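Local structure of exoglucanase A (Cellulomonas fimi, 7CBD) at residues F229-V233 with E270-T274; G300-R306 with K425-P429; M54-I60 with E123-I128; V174-D179 with V215-T220. The protein hydrolyses, through this family 6 catalytic domain, beta-1,4-glucosidic bonds of cellulose with inversion of anomeric configuration, releasing cellobiose from non-reducing ends. One frame throughout, in Å; residues are numbered along the deposited sequence.

Contact 1: residues F229-V233 with E270-T274; sequences FVSDV and EIDYT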
loop_
_atom_site.group_PDB
_atom_site.type_symbol
_atom_site.label_atom_id
_atom_site.label_comp_id
_atom_site.label_asym_id
_atom_site.label_seq_id
_atom_site.Cartn_x
_atom_site.Cartn_y
_atom_site.Cartn_z
ATOM N N PHE A 229 -4.493 -4.410 -10.564
ATOM C CA PHE A 229 -4.542 -4.773 -9.153
ATOM C C PHE A 229 -3.258 -4.315 -8.476
ATOM O O PHE A 229 -2.199 -4.281 -9.099
ATOM C CB PHE A 229 -4.728 -6.289 -9.021
ATOM C CG PHE A 229 -6.003 -6.769 -9.642
ATOM C CD1 PHE A 229 -7.162 -6.863 -8.889
ATOM C CD2 PHE A 229 -6.066 -7.073 -11.000
ATOM C CE1 PHE A 229 -8.354 -7.266 -9.469
ATOM C CE2 PHE A 229 -7.251 -7.469 -11.584
ATOM C CZ PHE A 229 -8.391 -7.570 -10.818
ATOM N N VAL A 230 -3.353 -3.959 -7.194
ATOM C CA VAL A 230 -2.193 -3.467 -6.451
ATOM C C VAL A 230 -2.052 -4.234 -5.140
ATOM O O VAL A 230 -3.029 -4.398 -4.397
ATOM C CB VAL A 230 -2.246 -1.936 -6.227
ATOM C CG1 VAL A 230 -3.554 -1.493 -5.585
ATOM C CG2 VAL A 230 -1.040 -1.456 -5.431
ATOM N N SER A 231 -0.840 -4.722 -4.874
ATOM C CA SER A 231 -0.556 -5.469 -3.657
ATOM C C SER A 231 0.367 -4.686 -2.728
ATOM O O SER A 231 1.048 -3.737 -3.137
ATOM C CB SER A 231 0.048 -6.848 -3.961
ATOM O OG SER A 231 1.456 -6.781 -4.122
ATOM N N ASP A 232 0.359 -5.098 -1.461
ATOM C CA ASP A 232 1.268 -4.622 -0.425
ATOM C C ASP A 232 0.973 -3.195 0.008
ATOM O O ASP A 232 1.826 -2.584 0.679
ATOM C CB ASP A 232 2.743 -4.746 -0.851
ATOM C CG ASP A 232 3.651 -5.329 0.223
ATOM O OD1 ASP A 232 3.169 -5.852 1.250
ATOM O OD2 ASP A 232 4.886 -5.286 -0.007
ATOM N N VAL A 233 -0.196 -2.626 -0.334
ATOM C CA VAL A 233 -0.384 -1.231 0.054
ATOM C C VAL A 233 -0.397 -1.077 1.565
ATOM O O VAL A 233 -1.069 -1.814 2.306
ATOM C CB VAL A 233 -1.437 -0.417 -0.728
ATOM C CG1 VAL A 233 -2.034 -1.127 -1.944
ATOM C CG2 VAL A 233 -2.398 0.296 0.165
ATOM N N GLU A 270 6.118 -10.605 -2.730
ATOM C CA GLU A 270 5.086 -9.991 -3.551
ATOM C C GLU A 270 5.292 -10.226 -5.037
ATOM O O GLU A 270 4.317 -10.194 -5.792
ATOM C CB GLU A 270 4.957 -8.501 -3.221
ATOM C CG GLU A 270 4.461 -8.249 -1.794
ATOM C CD GLU A 270 3.094 -8.869 -1.533
ATOM O OE1 GLU A 270 2.086 -8.315 -2.016
ATOM O OE2 GLU A 270 3.022 -9.919 -0.855
ATOM N N ILE A 271 6.528 -10.469 -5.478
ATOM C CA ILE A 271 6.728 -10.914 -6.856
ATOM C C ILE A 271 5.984 -12.221 -7.092
ATOM O O ILE A 271 5.238 -12.369 -8.067
ATOM C CB ILE A 271 8.230 -11.037 -7.179
ATOM C CG1 ILE A 271 8.877 -9.649 -7.278
ATOM C CG2 ILE A 271 8.449 -11.836 -8.466
ATOM C CD1 ILE A 271 8.265 -8.748 -8.324
ATOM N N ASP A 272 6.157 -13.183 -6.189
ATOM C CA ASP A 272 5.469 -14.455 -6.361
ATOM C C ASP A 272 3.964 -14.295 -6.202
ATOM O O ASP A 272 3.186 -14.932 -6.920
ATOM C CB ASP A 272 6.038 -15.490 -5.392
ATOM C CG ASP A 272 7.497 -15.820 -5.683
ATOM O OD1 ASP A 272 7.977 -15.501 -6.792
ATOM O OD2 ASP A 272 8.175 -16.393 -4.808
ATOM N N TYR A 273 3.538 -13.425 -5.283
ATOM C CA TYR A 273 2.116 -13.231 -5.037
ATOM C C TYR A 273 1.424 -12.595 -6.241
ATOM O O TYR A 273 0.343 -13.032 -6.643
ATOM C CB TYR A 273 1.923 -12.393 -3.768
ATOM C CG TYR A 273 0.475 -12.108 -3.473
ATOM C CD1 TYR A 273 -0.424 -13.142 -3.224
ATOM C CD2 TYR A 273 -0.001 -10.804 -3.454
ATOM C CE1 TYR A 273 -1.762 -12.873 -2.974
ATOM C CE2 TYR A 273 -1.328 -10.529 -3.213
ATOM C CZ TYR A 273 -2.205 -11.571 -2.976
ATOM O OH TYR A 273 -3.535 -11.326 -2.747
ATOM N N THR A 274 2.037 -11.571 -6.844
ATOM C CA THR A 274 1.415 -10.945 -8.012
ATOM C C THR A 274 1.339 -11.910 -9.196
ATOM O O THR A 274 0.352 -11.903 -9.941
ATOM C CB THR A 274 2.115 -9.634 -8.393
ATOM O OG1 THR A 274 3.530 -9.837 -8.495
ATOM C CG2 THR A 274 1.831 -8.536 -7.369
#

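Contact 2: residues G300-R306 with K425-P429; sequences GWGGPNR and KNAYP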
loop_
_atom_site.group_PDB
_atom_site.type_symbol
_atom_site.label_atom_id
_atom_site.label_comp_id
_atom_site.label_asym_id
_atom_site.label_seq_id
_atom_site.Cartn_x
_atom_site.Cartn_y
_atom_site.Cartn_z
ATOM N N GLY A 300 11.422 -2.877 1.980
ATOM C CA GLY A 300 12.807 -3.164 1.627
ATOM C C GLY A 300 13.517 -4.112 2.580
ATOM O O GLY A 300 14.346 -4.922 2.151
ATOM N N TRP A 301 13.240 -4.006 3.881
ATOM C CA TRP A 301 13.894 -4.852 4.890
ATOM C C TRP A 301 15.419 -4.864 4.740
ATOM O O TRP A 301 16.057 -5.917 4.651
ATOM C CB TRP A 301 13.302 -6.266 4.899
ATOM C CG TRP A 301 11.907 -6.264 5.407
ATOM C CD1 TRP A 301 10.761 -6.441 4.680
ATOM C CD2 TRP A 301 11.494 -6.029 6.758
ATOM N NE1 TRP A 301 9.659 -6.346 5.502
ATOM C CE2 TRP A 301 10.082 -6.087 6.781
ATOM C CE3 TRP A 301 12.179 -5.772 7.955
ATOM C CZ2 TRP A 301 9.345 -5.902 7.953
ATOM C CZ3 TRP A 301 11.446 -5.592 9.119
ATOM C CH2 TRP A 301 10.044 -5.655 9.109
ATOM N N GLY A 302 16.004 -3.671 4.718
ATOM C CA GLY A 302 17.436 -3.503 4.630
ATOM C C GLY A 302 18.068 -3.165 5.967
ATOM O O GLY A 302 17.537 -3.469 7.041
ATOM N N GLY A 303 19.232 -2.532 5.899
ATOM C CA GLY A 303 19.980 -2.217 7.088
ATOM C C GLY A 303 20.788 -3.399 7.580
ATOM O O GLY A 303 20.842 -4.457 6.946
ATOM N N PRO A 304 21.435 -3.235 8.738
ATOM C CA PRO A 304 22.372 -4.267 9.216
ATOM C C PRO A 304 21.717 -5.588 9.580
ATOM O O PRO A 304 22.416 -6.609 9.628
ATOM C CB PRO A 304 23.038 -3.610 10.436
ATOM C CG PRO A 304 22.082 -2.540 10.866
ATOM C CD PRO A 304 21.419 -2.046 9.606
ATOM N N ASN A 305 20.409 -5.615 9.834
ATOM C CA ASN A 305 19.761 -6.873 10.193
ATOM C C ASN A 305 19.387 -7.725 8.986
ATOM O O ASN A 305 18.916 -8.852 9.169
ATOM C CB ASN A 305 18.522 -6.629 11.065
ATOM C CG ASN A 305 18.876 -6.086 12.438
ATOM O OD1 ASN A 305 20.040 -5.836 12.735
ATOM N ND2 ASN A 305 17.870 -5.899 13.281
ATOM N N ARG A 306 19.580 -7.234 7.775
ATOM C CA ARG A 306 19.219 -8.015 6.596
ATOM C C ARG A 306 20.238 -9.126 6.388
ATOM O O ARG A 306 21.441 -8.840 6.277
ATOM C CB ARG A 306 19.166 -7.125 5.356
ATOM C CG ARG A 306 18.766 -7.867 4.084
ATOM C CD ARG A 306 18.900 -6.984 2.861
ATOM N NE ARG A 306 18.433 -7.628 1.634
ATOM C CZ ARG A 306 17.181 -7.574 1.183
ATOM N NH1 ARG A 306 16.244 -6.937 1.880
ATOM N NH2 ARG A 306 16.864 -8.178 0.043
ATOM N N LYS A 425 17.157 4.461 7.241
ATOM C CA LYS A 425 18.345 3.685 7.591
ATOM C C LYS A 425 18.270 2.274 7.029
ATOM O O LYS A 425 19.285 1.708 6.614
ATOM C CB LYS A 425 18.487 3.608 9.107
ATOM C CG LYS A 425 18.963 4.878 9.769
ATOM C CD LYS A 425 19.029 4.644 11.273
ATOM C CE LYS A 425 19.951 5.607 11.968
ATOM N NZ LYS A 425 19.515 7.003 11.805
ATOM N N ASN A 426 17.076 1.681 7.028
ATOM C CA ASN A 426 16.906 0.282 6.658
ATOM C C ASN A 426 16.441 0.105 5.222
ATOM O O ASN A 426 15.928 -0.962 4.869
ATOM C CB ASN A 426 15.956 -0.422 7.628
ATOM C CG ASN A 426 16.579 -0.645 8.991
ATOM O OD1 ASN A 426 17.734 -0.288 9.224
ATOM N ND2 ASN A 426 15.816 -1.240 9.903
ATOM N N ALA A 427 16.620 1.115 4.382
ATOM C CA ALA A 427 16.169 1.005 3.004
ATOM C C ALA A 427 16.942 -0.080 2.265
ATOM O O ALA A 427 18.143 -0.275 2.484
ATOM C CB ALA A 427 16.356 2.336 2.291
ATOM N N TYR A 428 16.239 -0.802 1.403
ATOM C CA TYR A 428 16.868 -1.710 0.455
ATOM C C TYR A 428 16.105 -1.627 -0.861
ATOM O O TYR A 428 14.909 -1.941 -0.888
ATOM C CB TYR A 428 16.889 -3.154 0.954
ATOM C CG TYR A 428 17.711 -4.028 0.041
ATOM C CD1 TYR A 428 19.079 -4.169 0.235
ATOM C CD2 TYR A 428 17.131 -4.678 -1.048
ATOM C CE1 TYR A 428 19.842 -4.949 -0.614
ATOM C CE2 TYR A 428 17.890 -5.460 -1.907
ATOM C CZ TYR A 428 19.244 -5.591 -1.682
ATOM O OH TYR A 428 20.018 -6.368 -2.516
ATOM N N PRO A 429 16.752 -1.230 -1.975
ATOM C CA PRO A 429 18.167 -0.846 -2.099
ATOM C C PRO A 429 18.547 0.347 -1.225
ATOM O O PRO A 429 17.684 1.105 -0.777
ATOM C CB PRO A 429 18.295 -0.467 -3.576
ATOM C CG PRO A 429 17.185 -1.205 -4.261
ATOM C CD PRO A 429 16.062 -1.235 -3.279
HETATM O O HOH W 1 20.071 -2.121 3.255
HETATM O O HOH W 2 18.937 -8.873 -1.973
#

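Contact 3: residues M54-I60 with E123-I128; sequences MDRISAI and EYIDPI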
loop_
_atom_site.group_PDB
_atom_site.type_symbol
_atom_site.label_atom_id
_atom_site.label_comp_id
_atom_site.label_asym_id
_atom_site.label_seq_id
_atom_site.Cartn_x
_atom_site.Cartn_y
_atom_site.Cartn_z
ATOM N N MET A 54 -7.314 9.954 -0.012
ATOM C CA MET A 54 -8.585 10.524 0.429
ATOM C C MET A 54 -9.138 9.612 1.525
ATOM O O MET A 54 -10.049 8.812 1.326
ATOM C CB MET A 54 -9.540 10.680 -0.750
ATOM C CG MET A 54 -9.089 11.750 -1.749
ATOM S SD MET A 54 -9.160 13.436 -1.092
ATOM C CE MET A 54 -7.429 13.896 -1.022
ATOM N N ASP A 55 -8.522 9.712 2.707
ATOM C CA ASP A 55 -8.814 8.778 3.794
ATOM C C ASP A 55 -9.992 9.198 4.659
ATOM O O ASP A 55 -10.303 8.508 5.637
ATOM C CB ASP A 55 -7.570 8.487 4.652
ATOM C CG ASP A 55 -6.954 9.734 5.266
ATOM O OD1 ASP A 55 -7.373 10.855 4.928
ATOM O OD2 ASP A 55 -6.034 9.587 6.103
ATOM N N ARG A 56 -10.653 10.297 4.318
ATOM C CA ARG A 56 -11.867 10.747 4.980
ATOM C C ARG A 56 -12.475 11.821 4.095
ATOM O O ARG A 56 -11.791 12.409 3.249
ATOM C CB ARG A 56 -11.590 11.292 6.387
ATOM C CG ARG A 56 -10.388 12.198 6.468
ATOM C CD ARG A 56 -10.154 12.686 7.897
ATOM N NE ARG A 56 -8.797 13.175 8.123
ATOM C CZ ARG A 56 -8.439 13.973 9.127
ATOM N NH1 ARG A 56 -7.173 14.350 9.246
ATOM N NH2 ARG A 56 -9.337 14.397 10.008
ATOM N N ILE A 57 -13.763 12.088 4.313
ATOM C CA ILE A 57 -14.468 13.065 3.486
ATOM C C ILE A 57 -13.800 14.436 3.563
ATOM O O ILE A 57 -13.675 15.136 2.551
ATOM C CB ILE A 57 -15.957 13.111 3.873
ATOM C CG1 ILE A 57 -16.674 11.896 3.288
ATOM C CG2 ILE A 57 -16.599 14.430 3.423
ATOM C CD1 ILE A 57 -17.975 11.557 4.003
ATOM N N SER A 58 -13.320 14.823 4.747
ATOM C CA SER A 58 -12.726 16.147 4.901
ATOM C C SER A 58 -11.451 16.315 4.090
ATOM O O SER A 58 -11.054 17.453 3.825
ATOM C CB SER A 58 -12.455 16.453 6.372
ATOM O OG SER A 58 -11.383 15.681 6.870
ATOM N N ALA A 59 -10.804 15.220 3.682
ATOM C CA ALA A 59 -9.610 15.332 2.856
ATOM C C ALA A 59 -9.916 15.854 1.460
ATOM O O ALA A 59 -8.999 16.314 0.767
ATOM C CB ALA A 59 -8.906 13.979 2.757
ATOM N N ILE A 60 -11.174 15.787 1.022
ATOM C CA ILE A 60 -11.503 16.232 -0.330
ATOM C C ILE A 60 -11.308 17.738 -0.457
ATOM O O ILE A 60 -10.649 18.215 -1.384
ATOM C CB ILE A 60 -12.915 15.778 -0.742
ATOM C CG1 ILE A 60 -13.008 14.251 -0.706
ATOM C CG2 ILE A 60 -13.257 16.308 -2.143
ATOM C CD1 ILE A 60 -14.442 13.719 -0.731
ATOM N N GLU A 123 -21.339 11.999 -0.718
ATOM C CA GLU A 123 -20.418 12.943 -0.102
ATOM C C GLU A 123 -18.959 12.544 -0.228
ATOM O O GLU A 123 -18.081 13.349 0.110
ATOM C CB GLU A 123 -20.758 13.140 1.387
ATOM C CG GLU A 123 -22.114 13.776 1.642
ATOM C CD GLU A 123 -22.537 13.708 3.109
ATOM O OE1 GLU A 123 -21.668 13.864 3.998
ATOM O OE2 GLU A 123 -23.742 13.482 3.372
ATOM N N TYR A 124 -18.673 11.332 -0.699
ATOM C CA TYR A 124 -17.292 10.898 -0.879
ATOM C C TYR A 124 -17.004 10.612 -2.350
ATOM O O TYR A 124 -16.243 11.355 -2.978
ATOM C CB TYR A 124 -16.977 9.718 0.053
ATOM C CG TYR A 124 -15.545 9.260 -0.067
ATOM C CD1 TYR A 124 -14.509 9.971 0.539
ATOM C CD2 TYR A 124 -15.224 8.131 -0.809
ATOM C CE1 TYR A 124 -13.177 9.564 0.396
ATOM C CE2 TYR A 124 -13.902 7.718 -0.957
ATOM C CZ TYR A 124 -12.886 8.436 -0.352
ATOM O OH TYR A 124 -11.581 8.024 -0.509
ATOM N N ILE A 125 -17.609 9.576 -2.937
ATOM C CA ILE A 125 -17.311 9.250 -4.331
ATOM C C ILE A 125 -17.758 10.372 -5.268
ATOM O O ILE A 125 -17.011 10.786 -6.162
ATOM C CB ILE A 125 -17.912 7.890 -4.733
ATOM C CG1 ILE A 125 -17.276 6.745 -3.934
ATOM C CG2 ILE A 125 -17.741 7.660 -6.232
ATOM C CD1 ILE A 125 -15.779 6.596 -4.106
ATOM N N ASP A 126 -18.991 10.860 -5.108
ATOM C CA ASP A 126 -19.484 11.854 -6.067
ATOM C C ASP A 126 -18.597 13.091 -6.146
ATOM O O ASP A 126 -18.248 13.499 -7.268
ATOM C CB ASP A 126 -20.951 12.222 -5.805
ATOM C CG ASP A 126 -21.928 11.153 -6.268
ATOM O OD1 ASP A 126 -21.497 10.137 -6.859
ATOM O OD2 ASP A 126 -23.142 11.337 -6.022
ATOM N N PRO A 127 -18.200 13.733 -5.039
ATOM C CA PRO A 127 -17.334 14.917 -5.180
ATOM C C PRO A 127 -15.955 14.590 -5.718
ATOM O O PRO A 127 -15.372 15.409 -6.436
ATOM C CB PRO A 127 -17.271 15.501 -3.761
ATOM C CG PRO A 127 -18.432 14.903 -3.037
ATOM C CD PRO A 127 -18.675 13.564 -3.652
ATOM N N ILE A 128 -15.405 13.423 -5.392
ATOM C CA ILE A 128 -14.124 13.042 -5.976
ATOM C C ILE A 128 -14.255 12.886 -7.490
ATOM O O ILE A 128 -13.467 13.446 -8.263
ATOM C CB ILE A 128 -13.580 11.773 -5.299
ATOM C CG1 ILE A 128 -13.142 12.082 -3.864
ATOM C CG2 ILE A 128 -12.431 11.205 -6.106
ATOM C CD1 ILE A 128 -12.838 10.851 -3.050
#

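Contact 4: residues V174-D179 with V215-T220; sequences VKYALD and VAKSTT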
loop_
_atom_site.group_PDB
_atom_site.type_symbol
_atom_site.label_atom_id
_atom_site.label_comp_id
_atom_site.label_asym_id
_atom_site.label_seq_id
_atom_site.Cartn_x
_atom_site.Cartn_y
_atom_site.Cartn_z
ATOM N N VAL A 174 -17.758 -0.621 -3.587
ATOM C CA VAL A 174 -16.729 -0.789 -4.607
ATOM C C VAL A 174 -17.346 -0.736 -6.001
ATOM O O VAL A 174 -16.780 -0.125 -6.915
ATOM C CB VAL A 174 -15.882 -2.055 -4.367
ATOM C CG1 VAL A 174 -14.947 -2.303 -5.551
ATOM C CG2 VAL A 174 -15.075 -1.915 -3.092
ATOM N N LYS A 175 -18.520 -1.355 -6.192
ATOM C CA LYS A 175 -19.210 -1.235 -7.477
ATOM C C LYS A 175 -19.441 0.228 -7.841
ATOM O O LYS A 175 -19.195 0.645 -8.980
ATOM C CB LYS A 175 -20.541 -1.995 -7.458
ATOM C CG LYS A 175 -21.436 -1.649 -8.652
ATOM C CD LYS A 175 -22.782 -2.352 -8.635
ATOM C CE LYS A 175 -23.808 -1.630 -9.538
ATOM N NZ LYS A 175 -23.427 -1.556 -10.992
ATOM N N TYR A 176 -19.916 1.024 -6.880
ATOM C CA TYR A 176 -20.210 2.426 -7.157
ATOM C C TYR A 176 -18.941 3.195 -7.503
ATOM O O TYR A 176 -18.920 3.982 -8.457
ATOM C CB TYR A 176 -20.908 3.048 -5.952
ATOM C CG TYR A 176 -21.502 4.408 -6.230
ATOM C CD1 TYR A 176 -22.754 4.531 -6.823
ATOM C CD2 TYR A 176 -20.807 5.571 -5.913
ATOM C CE1 TYR A 176 -23.304 5.775 -7.073
ATOM C CE2 TYR A 176 -21.349 6.820 -6.163
ATOM C CZ TYR A 176 -22.593 6.913 -6.751
ATOM O OH TYR A 176 -23.133 8.154 -7.000
ATOM N N ALA A 177 -17.873 2.988 -6.726
ATOM C CA ALA A 177 -16.600 3.639 -7.006
ATOM C C ALA A 177 -16.120 3.289 -8.405
ATOM O O ALA A 177 -15.751 4.174 -9.188
ATOM C CB ALA A 177 -15.568 3.225 -5.959
ATOM N N LEU A 178 -16.143 1.996 -8.743
ATOM C CA LEU A 178 -15.689 1.560 -10.060
ATOM C C LEU A 178 -16.555 2.140 -11.171
ATOM O O LEU A 178 -16.032 2.601 -12.194
ATOM C CB LEU A 178 -15.678 0.035 -10.133
ATOM C CG LEU A 178 -14.611 -0.680 -9.300
ATOM C CD1 LEU A 178 -14.842 -2.171 -9.379
ATOM C CD2 LEU A 178 -13.214 -0.346 -9.780
ATOM N N ASP A 179 -17.881 2.133 -10.993
ATOM C CA ASP A 179 -18.767 2.665 -12.025
ATOM C C ASP A 179 -18.490 4.143 -12.269
ATOM O O ASP A 179 -18.376 4.589 -13.419
ATOM C CB ASP A 179 -20.236 2.480 -11.622
ATOM C CG ASP A 179 -20.749 1.054 -11.810
ATOM O OD1 ASP A 179 -20.124 0.251 -12.544
ATOM O OD2 ASP A 179 -21.812 0.743 -11.226
ATOM N N VAL A 215 -17.434 -8.939 -8.393
ATOM C CA VAL A 215 -17.528 -7.487 -8.312
ATOM C C VAL A 215 -17.422 -6.869 -9.703
ATOM O O VAL A 215 -18.230 -6.013 -10.083
ATOM C CB VAL A 215 -16.481 -6.931 -7.334
ATOM C CG1 VAL A 215 -16.417 -5.406 -7.419
ATOM C CG2 VAL A 215 -16.812 -7.398 -5.917
ATOM N N ALA A 216 -16.454 -7.326 -10.501
ATOM C CA ALA A 216 -16.338 -6.835 -11.873
ATOM C C ALA A 216 -17.649 -7.008 -12.641
ATOM O O ALA A 216 -18.141 -6.071 -13.284
ATOM C CB ALA A 216 -15.196 -7.559 -12.586
ATOM N N LYS A 217 -18.231 -8.208 -12.582
ATOM C CA LYS A 217 -19.442 -8.486 -13.344
ATOM C C LYS A 217 -20.643 -7.681 -12.852
ATOM O O LYS A 217 -21.608 -7.516 -13.607
ATOM C CB LYS A 217 -19.727 -9.989 -13.356
ATOM C CG LYS A 217 -18.741 -10.761 -14.222
ATOM C CD LYS A 217 -19.005 -12.257 -14.219
ATOM C CE LYS A 217 -18.572 -12.892 -12.919
ATOM N NZ LYS A 217 -18.552 -14.373 -13.037
ATOM N N SER A 218 -20.597 -7.161 -11.620
ATOM C CA SER A 218 -21.669 -6.317 -11.098
ATOM C C SER A 218 -21.592 -4.878 -11.593
ATOM O O SER A 218 -22.573 -4.142 -11.458
ATOM C CB SER A 218 -21.662 -6.313 -9.565
ATOM O OG SER A 218 -20.635 -5.463 -9.057
ATOM N N THR A 219 -20.459 -4.453 -12.143
ATOM C CA THR A 219 -20.331 -3.082 -12.615
ATOM C C THR A 219 -20.998 -2.927 -13.982
ATOM O O THR A 219 -21.264 -3.904 -14.687
ATOM C CB THR A 219 -18.856 -2.664 -12.695
ATOM O OG1 THR A 219 -18.211 -3.383 -13.755
ATOM C CG2 THR A 219 -18.128 -2.915 -11.372
ATOM N N THR A 220 -21.271 -1.680 -14.372
ATOM C CA THR A 220 -21.918 -1.491 -15.669
ATOM C C THR A 220 -20.992 -1.847 -16.829
ATOM O O THR A 220 -21.463 -2.321 -17.870
ATOM C CB THR A 220 -22.470 -0.073 -15.829
ATOM O OG1 THR A 220 -21.400 0.868 -15.723
ATOM C CG2 THR A 220 -23.515 0.228 -14.769
HETATM O O HOH W 3 -18.499 0.290 -14.736
#

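Contact 1: residues F229-V233 with E270-T274
S231 lies over the first turn of helix 270-283, its CB 4.0 Å from CD2 at the edge of the Y273 ring and its OG 3.7 Å from CG2 of T274. The same hydroxyl donates a hydrogen bond to the carboxylate of E270, S231 OG to E270 OE1 at 2.7 Å. S231 is the last residue of strand 228-231, and the short strand and helix segments run nearly antiparallel, at 152°, with their axes 9.8 Å apart at closest approach. This is the packing expected in an alpha/beta barrel, here the distorted barrel of family 6, where helices wrap a core of parallel strands. The neighbouring strands 187-192 and 291-295 flank 228-231 in that sheet. Just past the strand, OD2 of D232 comes 3.5 Å from CG of E270. The two acids also sit close, D232 OD1 being 4.2 Å from E270 OE1, but each has its own partners: N299 hydrogen-bonds to OD2 of D232, and S196 to OE2 of E270. The Y273 hydroxyl hydrogen-bonds to the carbonyl of I193. D232 follows directly on the strand's C-terminal end, its side chain about 11 Å from that of D371, the predicted nucleophile. The two buried acids thus come close without pairing, and each carboxylate is met by uncharged partners, S231 and S196 for E270 and N299 for D232, so this side of the interface is polar.

Contact 2: residues G300-R306 with K425-P429
K425 closes helix 417-425, and its carbonyl O lies 4.0 Å from CA of G303 while its amine leads off elsewhere. N426, the first residue to leave helical geometry, accepts a weak hydrogen bond at its carbonyl O from G302 N (2.7 Å, 130° at the hydrogen), and its OD1 lies 3.7 Å from G303 CA and 4.1 Å from P304 CD. Its ND2 is bound to the carbonyl of G339. The glycines let the two segments come this close, since a CB on G302 or G303 would collide with N426; G303, which opens a type I beta turn to R306, has backbone angles that alone call for glycine. The contact joins the end of a late helix of the catalytic domain to the long connection between strand 291-295 and helix 316-323. A427 contributes its carbonyl O, bridged by a water to G303 N with both hydrogen bonds at 2.8 Å. Y428 then packs CB 3.3 Å from G300 O and offers its ring to R306: the guanidinium lies flat on it in a cation-pi stack, R306 CZ 3.7 Å from the centroid of the Y428 ring and the planes 6° apart, while R306 NH1 donates to W301 O at 3.0 Å. A second water joins R306 NH2 (3.0 Å) to Y428 OH (2.8 Å).

Contact 3: residues M54-I60 with E123-I128
M54, at the end of strand 52-54, gives its carbonyl O to the hydroxyl of Y124, which donates a short hydrogen bond of 2.5 Å from OH. M54 CB packs 4.0 Å from CE1 of Y124 and 4.0 Å from CD1 of I128. The Y124 hydroxyl is also hydrogen-bonded to the backbone N of Y94, so one phenol ties together the ends of two adjacent parallel strands, 52-54 and 87-93. Beyond M54 the chain turns outward, and the carbonyl O of R56 comes within 4.3 Å of Y124 CE1, near the plane of the ring, while the R56 guanidinium goes to a salt bridge with D65. In the alpha/beta barrel of family 6, helix 114-132 packs here against the loop that follows strand 52-54. I57 sets CG1 3.9 Å from CB of Y124 and 3.8 Å from the carbonyl O of E123. The carbonyl O of I57 accepts from I60 N at 3.0 Å in the weakly bonded turn that starts helix 58-61. I60 finally points toward helix 114-132, placing CD1 3.7 Å from the carbonyl O of Y124, 4.0 Å from CD1 of Y124 and 3.8 Å from CG1 of I128.

Contact 4: residues V174-D179 with V215-T220
K175 and D179, one turn apart on helix 161-182, form a salt bridge, K175 NZ to D179 OD2 at 2.8 Å, and each also reaches across to the end of helix 202-218. K175 NZ donates to the carbonyl O of S218 at 2.8 Å, and D179 OD1 accepts from the backbone N of T220 at 2.9 Å with a nearly straight 162° at the hydrogen. The pair thus satisfies a carbonyl and an amide where the second helix runs out. Both helices belong to the outer layer around the strands of the family 6 alpha/beta barrel. A water donates to D179 OD1 at 2.7 Å and sits 3.1 Å from T220 OG1, extending this polar patch along the surface. Within the second segment, hydroxyls take up carbonyls of the last turn: S218 OG donates to V215 O and T219 OG1 to A216 O, both at 2.7 Å. T219 OG1 is further hydrogen-bonded to S225. T219 lies between the polar patch and the interior, with CB 3.2 Å from D179 OD1 and CG2 3.9 Å from CD1 of L178. Deeper still the contact becomes apolar, as L178 and V174 meet V215 and also lean on I191 of strand 187-192, so the helix is held both to its neighbour and to the sheet. L178 CD1 stands 4.1 Å from V215 CG1, and that same methyl of V215 touches V174 CG1 at 3.9 Å.

How the contacts relate
From the N terminus the contacts close in series, none nested or crossed. Contact 3 comes first, closing the excursion from strand 52-54 through strand 87-93 to helix 114-132. Contact 4 then joins helices 161-182 and 202-218, with strand 187-192 between them in the chain. The two touch through their helices, where D126 OD1 is 2.6 Å from Y176 OH, a probable hydrogen bond, and I125 packs on Y176 and A177. Helix 202-218 leads into strand 228-231, and contact 1, nearest the centre of the chain, ties that strand to helix 270-283. Contact 2 closes the longest loop, 118 residues, tying the loop after strand 291-295 to the end of helix 417-425, across the chain's centre from contacts 3 and 4.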